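Local coordinates for protein inorganic pyrophosphatase (Shewanella sp. AS-11, PDB 6LL8) that probably hydrolyses diphosphate to two phosphates as a manganese-dependent family II pyrophosphatase of the DHH type, with its active-site metals bound between two domains, at residues A[173-176]-A[177-180]. Sequence-based numbering, arbitrary orientation. Where two conformers were deposited one is given.
Sequences VEDF and KEVG. With GOL (glycerol), chain K; EPE (4-(2-hydroxyethyl)-1-piperazine ethanesulfonic acid), chain J.
Asp175 caps the start of helix 176-187 at the N-cap position: its OD1 accepts from Glu178 N at 3.2 Å with an N-H...O angle of 150°. The donor stands 57° out of the carboxylate plane. Following this side chain outward, CB lies against O3S of the buffer molecule, CG packs on Glu178 CB, OD1 takes the capping bond and a second one from glycerol O1, and OD2 lies 3.4 Å from Glu178 CG. With CG anti to the backbone N (chi1 -167°), the carboxylate runs alongside the Glu178 side chain, yet Glu178 bends at chi2 and OD2 of Asp175 remains 5.4 Å from OE1 of Glu178, the like charges not in contact. The backbone bonds from Glu178 N and Val179 N to Asp175 O are both weak, whereas Gly180 N to Phe176 O, 3.0 Å, is a regular helical bond. Val173 CG1 meets Val179 CG2 tip to tip at 3.9 Å, and both valines also touch Met141 of helix 134-147. Phe176 touches Met141 too and reaches Val164 and Ala168 of helix 158-171, joining the new helix to its predecessor; an alanine here would probably leave a gap against helices 134-147 and 158-171 and deprive glycerol C1 of its flat support. That carbon sits over the ring centre, 3.9 Å above its plane, while O1 of the same glycerol accepts from Lys177 N at 2.9 Å.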
loop_
_atom_site.group_PDB
_atom_site.type_symbol
_atom_site.label_atom_id
_atom_site.label_comp_id
_atom_site.label_asym_id
_atom_site.label_seq_id
_atom_site.Cartn_x
_atom_site.Cartn_y
_atom_site.Cartn_z
ATOM N N VAL A 173 -2.529 -6.093 -23.169
ATOM C CA VAL A 173 -1.575 -6.996 -22.481
ATOM C C VAL A 173 -2.142 -8.413 -22.523
ATOM O O VAL A 173 -3.176 -8.674 -21.906
ATOM C CB VAL A 173 -1.349 -6.548 -21.041
ATOM C CG1 VAL A 173 -0.485 -7.543 -20.293
ATOM C CG2 VAL A 173 -0.732 -5.158 -21.018
ATOM N N GLU A 174 -1.468 -9.340 -23.187
ATOM C CA GLU A 174 -1.942 -10.746 -23.235
ATOM C C GLU A 174 -1.460 -11.497 -21.993
ATOM O O GLU A 174 -2.282 -12.162 -21.342
ATOM C CB GLU A 174 -1.455 -11.461 -24.498
ATOM C CG GLU A 174 -1.774 -12.965 -24.565
ATOM C CD GLU A 174 -0.749 -13.912 -23.929
ATOM O OE1 GLU A 174 0.470 -13.724 -24.181
ATOM O OE2 GLU A 174 -1.160 -14.855 -23.189
ATOM N N ASP A 175 -0.184 -11.395 -21.649
ATOM C CA ASP A 175 0.367 -12.216 -20.549
ATOM C C ASP A 175 0.510 -11.328 -19.312
ATOM O O ASP A 175 1.611 -10.870 -18.919
ATOM C CB ASP A 175 1.678 -12.861 -20.971
ATOM C CG ASP A 175 2.135 -13.941 -20.032
ATOM O OD1 ASP A 175 1.633 -14.022 -18.889
ATOM O OD2 ASP A 175 3.057 -14.645 -20.427
ATOM N N PHE A 176 -0.612 -11.055 -18.693
ATOM C CA PHE A 176 -0.614 -10.148 -17.535
ATOM C C PHE A 176 0.082 -10.787 -16.340
ATOM O O PHE A 176 0.651 -10.043 -15.512
ATOM C CB PHE A 176 -2.024 -9.666 -17.222
ATOM C CG PHE A 176 -3.090 -10.728 -17.096
ATOM C CD1 PHE A 176 -3.263 -11.466 -15.933
ATOM C CD2 PHE A 176 -3.929 -10.986 -18.169
ATOM C CE1 PHE A 176 -4.278 -12.419 -15.855
ATOM C CE2 PHE A 176 -4.886 -11.973 -18.111
ATOM C CZ PHE A 176 -5.063 -12.669 -16.956
ATOM N N LYS A 177 0.063 -12.101 -16.194
ATOM C CA LYS A 177 0.765 -12.694 -15.031
ATOM C C LYS A 177 2.270 -12.475 -15.152
ATOM O O LYS A 177 2.935 -12.359 -14.112
ATOM C CB LYS A 177 0.427 -14.171 -14.860
ATOM C CG LYS A 177 -1.009 -14.381 -14.389
ATOM C CD LYS A 177 -1.331 -15.832 -14.125
ATOM C CE LYS A 177 -2.797 -16.021 -13.863
ATOM N NZ LYS A 177 -3.166 -17.450 -13.801
ATOM N N GLU A 178 2.822 -12.440 -16.361
ATOM C CA GLU A 178 4.264 -12.129 -16.524
ATOM C C GLU A 178 4.543 -10.673 -16.226
ATOM O O GLU A 178 5.635 -10.393 -15.717
ATOM C CB GLU A 178 4.772 -12.573 -17.883
ATOM C CG GLU A 178 5.167 -14.029 -17.869
ATOM C CD GLU A 178 6.347 -14.345 -16.963
ATOM O OE1 GLU A 178 6.137 -15.003 -15.947
ATOM O OE2 GLU A 178 7.480 -13.888 -17.258
ATOM N N VAL A 179 3.636 -9.756 -16.515
ATOM C CA VAL A 179 3.815 -8.373 -16.052
ATOM C C VAL A 179 3.863 -8.390 -14.515
ATOM O O VAL A 179 4.708 -7.719 -13.938
ATOM C CB VAL A 179 2.731 -7.434 -16.606
ATOM C CG1 VAL A 179 2.904 -6.034 -16.044
ATOM C CG2 VAL A 179 2.763 -7.407 -18.129
ATOM N N GLY A 180 2.988 -9.158 -13.882
ATOM C CA GLY A 180 2.991 -9.333 -12.424
ATOM C C GLY A 180 4.353 -9.771 -11.957
ATOM O O GLY A 180 4.923 -9.190 -11.019
HETATM C C1 GOL K . -2.123 -14.930 -18.198
HETATM O O1 GOL K . -1.034 -14.054 -17.978
HETATM C C2 GOL K . -2.421 -15.130 -19.673
HETATM O O2 GOL K . -1.223 -15.497 -20.366
HETATM C C3 GOL K . -3.492 -16.177 -19.883
HETATM O O3 GOL K . -4.639 -15.887 -19.085
HETATM N N1 EPE J . 5.053 -10.257 -23.225
HETATM C C2 EPE J . 4.930 -11.607 -23.843
HETATM C C3 EPE J . 5.267 -12.628 -22.808
HETATM N N4 EPE J . 6.655 -12.446 -22.306
HETATM C C5 EPE J . 6.816 -11.078 -21.736
HETATM C C6 EPE J . 6.432 -10.082 -22.789
HETATM C C7 EPE J . 7.000 -13.530 -21.319
HETATM C C8 EPE J . 8.329 -13.327 -20.585
HETATM O O8 EPE J . 8.145 -12.492 -19.446
HETATM C C9 EPE J . 4.783 -9.234 -24.271
HETATM C C10 EPE J . 3.340 -9.155 -24.756
HETATM S S EPE J . 2.154 -8.777 -23.579
HETATM O O1S EPE J . 0.938 -8.491 -24.363
HETATM O O2S EPE J . 2.633 -7.655 -22.824
HETATM O O3S EPE J . 1.971 -9.903 -22.659
#